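Local coordinates for protein 'Carboxyl esterase 2 (Tuber melanosporum Mel28, PDB 5MIF) that probably hydrolyses carboxylic ester bonds as an archaea-like carboxylesterase of the alpha/beta hydrolase fold, at residues 194-205 with 261-272. Numbering follows the deposited sequence.
Sequences ELSSSVSLLSIK and DVASPGRASDED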
loop_
_atom_site.group_PDB
_atom_site.type_symbol
_atom_site.label_atom_id
_atom_site.label_comp_id
_atom_site.label_asym_id
_atom_site.label_seq_id
_atom_site.Cartn_x
_atom_site.Cartn_y
_atom_site.Cartn_z
ATOM N N GLU A 194 1.056 19.566 -0.785
ATOM C CA GLU A 194 1.969 20.706 -0.843
ATOM C C GLU A 194 1.922 21.459 0.477
ATOM O O GLU A 194 2.965 21.809 1.038
ATOM C CB GLU A 194 1.622 21.639 -2.015
ATOM C CG GLU A 194 2.588 22.812 -2.213
ATOM C CD GLU A 194 2.139 24.090 -1.506
ATOM O OE1 GLU A 194 1.005 24.111 -1.005
ATOM O OE2 GLU A 194 2.909 25.081 -1.465
ATOM N N LEU A 195 0.717 21.689 0.993
ATOM C CA LEU A 195 0.572 22.422 2.247
ATOM C C LEU A 195 1.172 21.666 3.447
ATOM O O LEU A 195 1.813 22.265 4.327
ATOM C CB LEU A 195 -0.912 22.730 2.507
ATOM C CG LEU A 195 -1.516 23.752 1.522
ATOM C CD1 LEU A 195 -3.038 23.829 1.645
ATOM C CD2 LEU A 195 -0.884 25.118 1.724
ATOM N N SER A 196 0.945 20.354 3.494
ATOM C CA SER A 196 1.441 19.544 4.605
ATOM C C SER A 196 2.965 19.608 4.657
ATOM O O SER A 196 3.555 19.923 5.694
ATOM C CB SER A 196 0.960 18.088 4.478
ATOM O OG SER A 196 1.289 17.330 5.640
ATOM N N SER A 197 3.599 19.342 3.524
ATOM C CA SER A 197 5.056 19.337 3.475
ATOM C C SER A 197 5.606 20.755 3.636
ATOM O O SER A 197 6.711 20.931 4.152
ATOM C CB SER A 197 5.552 18.723 2.166
ATOM O OG SER A 197 4.988 19.417 1.074
ATOM N N SER A 198 4.835 21.763 3.211
ATOM C CA SER A 198 5.237 23.154 3.421
ATOM C C SER A 198 5.277 23.525 4.891
ATOM O O SER A 198 6.238 24.148 5.352
ATOM C CB SER A 198 4.303 24.111 2.677
ATOM O OG SER A 198 4.725 25.455 2.841
ATOM N N VAL A 199 4.238 23.129 5.622
ATOM C CA VAL A 199 4.150 23.395 7.052
ATOM C C VAL A 199 5.234 22.629 7.828
ATOM O O VAL A 199 5.804 23.140 8.812
ATOM C CB VAL A 199 2.743 23.039 7.584
ATOM C CG1 VAL A 199 2.706 23.082 9.105
ATOM C CG2 VAL A 199 1.698 24.013 6.994
ATOM N N SER A 200 5.517 21.402 7.391
ATOM C CA SER A 200 6.644 20.655 7.957
ATOM C C SER A 200 7.944 21.455 7.783
ATOM O O SER A 200 8.696 21.644 8.733
ATOM C CB SER A 200 6.773 19.268 7.302
ATOM O OG SER A 200 5.738 18.379 7.725
ATOM N N LEU A 201 8.193 21.929 6.567
ATOM C CA LEU A 201 9.402 22.679 6.256
ATOM C C LEU A 201 9.487 23.979 7.069
ATOM O O LEU A 201 10.544 24.326 7.586
ATOM C CB LEU A 201 9.469 22.972 4.753
ATOM C CG LEU A 201 10.649 23.805 4.250
ATOM C CD1 LEU A 201 11.958 23.109 4.559
ATOM C CD2 LEU A 201 10.515 24.055 2.756
ATOM N N LEU A 202 8.364 24.680 7.197
ATOM C CA LEU A 202 8.317 25.908 7.980
ATOM C C LEU A 202 8.594 25.600 9.459
ATOM O O LEU A 202 9.213 26.398 10.162
ATOM C CB LEU A 202 6.956 26.617 7.800
ATOM C CG LEU A 202 6.643 27.279 6.443
ATOM C CD1 LEU A 202 5.175 27.712 6.324
ATOM C CD2 LEU A 202 7.569 28.475 6.171
ATOM N N SER A 203 8.123 24.456 9.945
ATOM C CA SER A 203 8.408 24.069 11.329
ATOM C C SER A 203 9.911 23.861 11.536
ATOM O O SER A 203 10.469 24.226 12.575
ATOM C CB SER A 203 7.651 22.803 11.706
ATOM O OG SER A 203 6.271 22.970 11.478
ATOM N N ILE A 204 10.561 23.275 10.533
ATOM C CA ILE A 204 11.998 23.040 10.590
ATOM C C ILE A 204 12.744 24.380 10.594
ATOM O O ILE A 204 13.578 24.623 11.458
ATOM C CB ILE A 204 12.449 22.151 9.420
ATOM C CG1 ILE A 204 11.985 20.709 9.675
ATOM C CG2 ILE A 204 13.961 22.202 9.255
ATOM C CD1 ILE A 204 11.891 19.847 8.441
ATOM N N LYS A 205 12.386 25.270 9.671
ATOM C CA LYS A 205 12.977 26.613 9.623
ATOM C C LYS A 205 12.798 27.447 10.890
ATOM O O LYS A 205 13.669 28.257 11.225
ATOM C CB LYS A 205 12.395 27.400 8.449
ATOM C CG LYS A 205 12.824 26.872 7.107
ATOM C CD LYS A 205 12.201 27.659 5.952
ATOM C CE LYS A 205 12.783 27.164 4.648
ATOM N NZ LYS A 205 13.142 28.241 3.692
ATOM N N ASP A 261 11.329 27.086 -1.695
ATOM C CA ASP A 261 11.124 25.812 -1.026
ATOM C C ASP A 261 9.783 25.791 -0.270
ATOM O O ASP A 261 9.140 24.753 -0.195
ATOM C CB ASP A 261 12.299 25.504 -0.089
ATOM C CG ASP A 261 12.594 26.638 0.878
ATOM O OD1 ASP A 261 11.944 27.697 0.767
ATOM O OD2 ASP A 261 13.481 26.471 1.743
ATOM N N VAL A 262 9.344 26.934 0.257
ATOM C CA VAL A 262 8.064 26.977 0.960
ATOM C C VAL A 262 6.913 26.649 0.005
ATOM O O VAL A 262 5.977 25.951 0.385
ATOM C CB VAL A 262 7.820 28.353 1.626
ATOM C CG1 VAL A 262 6.418 28.421 2.251
ATOM C CG2 VAL A 262 8.890 28.617 2.671
ATOM N N ALA A 263 6.997 27.109 -1.240
ATOM C CA ALA A 263 5.990 26.769 -2.253
ATOM C C ALA A 263 6.145 25.335 -2.753
ATOM O O ALA A 263 5.163 24.619 -2.978
ATOM C CB ALA A 263 6.075 27.734 -3.436
ATOM N N SER A 264 7.394 24.941 -2.953
ATOM C CA SER A 264 7.722 23.663 -3.555
ATOM C C SER A 264 8.714 22.918 -2.677
ATOM O O SER A 264 9.917 22.999 -2.901
ATOM C CB SER A 264 8.293 23.883 -4.957
ATOM O OG SER A 264 7.343 24.519 -5.797
ATOM N N PRO A 265 8.215 22.199 -1.659
ATOM C CA PRO A 265 9.120 21.565 -0.688
ATOM C C PRO A 265 10.016 20.507 -1.308
ATOM O O PRO A 265 11.015 20.128 -0.693
ATOM C CB PRO A 265 8.161 20.962 0.339
ATOM C CG PRO A 265 6.962 21.861 0.268
ATOM C CD PRO A 265 6.816 22.160 -1.205
ATOM N N GLY A 266 9.658 20.038 -2.501
ATOM C CA GLY A 266 10.522 19.168 -3.277
ATOM C C GLY A 266 11.860 19.805 -3.630
ATOM O O GLY A 266 12.809 19.106 -3.992
ATOM N N ARG A 267 11.922 21.134 -3.542
ATOM C CA ARG A 267 13.121 21.891 -3.881
ATOM C C ARG A 267 13.851 22.381 -2.640
ATOM O O ARG A 267 14.781 23.183 -2.738
ATOM C CB ARG A 267 12.759 23.088 -4.768
ATOM C CG ARG A 267 11.960 22.711 -6.004
ATOM C CD ARG A 267 11.597 23.935 -6.834
ATOM N NE ARG A 267 12.731 24.350 -7.649
ATOM C CZ ARG A 267 13.068 23.795 -8.808
ATOM N NH1 ARG A 267 12.336 22.812 -9.323
ATOM N NH2 ARG A 267 14.137 24.238 -9.457
ATOM N N ALA A 268 13.437 21.901 -1.472
ATOM C CA ALA A 268 14.081 22.317 -0.238
ATOM C C ALA A 268 15.498 21.759 -0.193
ATOM O O ALA A 268 15.847 20.876 -0.976
ATOM C CB ALA A 268 13.275 21.867 0.971
ATOM N N SER A 269 16.318 22.286 0.707
ATOM C CA SER A 269 17.692 21.822 0.831
ATOM C C SER A 269 17.772 20.432 1.462
ATOM O O SER A 269 16.857 20.008 2.185
ATOM C CB SER A 269 18.516 22.797 1.661
ATOM O OG SER A 269 18.181 22.688 3.034
ATOM N N ASP A 270 18.863 19.726 1.168
ATOM C CA ASP A 270 19.180 18.460 1.828
ATOM C C ASP A 270 19.136 18.607 3.340
ATOM O O ASP A 270 18.603 17.751 4.047
ATOM C CB ASP A 270 20.565 17.959 1.394
ATOM C CG ASP A 270 20.543 17.282 0.046
ATOM O OD1 ASP A 270 19.449 17.147 -0.533
ATOM O OD2 ASP A 270 21.624 16.899 -0.449
ATOM N N GLU A 271 19.695 19.705 3.834
ATOM C CA GLU A 271 19.808 19.913 5.270
ATOM C C GLU A 271 18.436 20.034 5.943
ATOM O O GLU A 271 18.227 19.525 7.045
ATOM C CB GLU A 271 20.645 21.162 5.554
ATOM C CG GLU A 271 20.740 21.523 7.038
ATOM C CD GLU A 271 21.431 22.863 7.282
ATOM O OE1 GLU A 271 22.411 23.167 6.561
ATOM O OE2 GLU A 271 21.004 23.600 8.204
ATOM N N ASP A 272 17.502 20.711 5.283
ATOM C CA ASP A 272 16.141 20.842 5.822
ATOM C C ASP A 272 15.349 19.538 5.697
ATOM O O ASP A 272 14.747 19.087 6.664
ATOM C CB ASP A 272 15.382 21.962 5.111
ATOM C CG ASP A 272 15.894 23.340 5.480
ATOM O OD1 ASP A 272 16.505 23.496 6.568
ATOM O OD2 ASP A 272 15.680 24.267 4.668
#
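Leu201, on helix 191-206, packs against segment 261-272; in this alpha/beta hydrolase fold that helix follows strand 184-189 and what is probably the nucleophile elbow. Its two methyls divide the work: CD2 lies 3.3 Å from Asp261 O and also touches Ala268 CB, while CD1 packs on Asp272 CB, in the short helix 270-273. CG anti to the backbone N (chi1 178°), together with the turn at chi2, sets CD2 against Asp261 and Ala268 and CD1 against Asp272. One turn back, the proline ring of Pro265 leans on the helix, its CG 3.2 Å from Ser197 OG, whose hydroxyl bonds to Gly193 O.

The buried polar grip is made by Ser198, whose OG donates to Val262 O at 2.8 Å; the C=O...donor angle of 135° and a modest tilt show the hydroxyl slightly off the carbonyl plane. Asn160 also bonds Ser198 OG and Glu194 OE2, so one amide ties two helix side chains together, and Trp120 holds Glu194 OE1. Beside this, Leu202 CD2 meets Val262 CG2 at 3.7 Å, the two side chains crossing at about a right angle, with Tyr164 of helix 158-173 against Leu202.

The far end is looser and faces solvent. Exposed Lys205 and partly exposed Asp261 approach from opposite directions to form a salt bridge, and Asp272 OD2 remains 4.8 Å from Lys205 NZ, too far for contact, though the opposite charge probably adds a weaker, longer-range attraction. An alanine in place of Asp261 would probably leave the Lys205 ammonium without its carboxylate mate and its end freer to turn into solvent. In that bridge, Lys205 NZ meets Asp261 OD2 at 2.7 Å on the syn side, 19° out of the carboxylate plane.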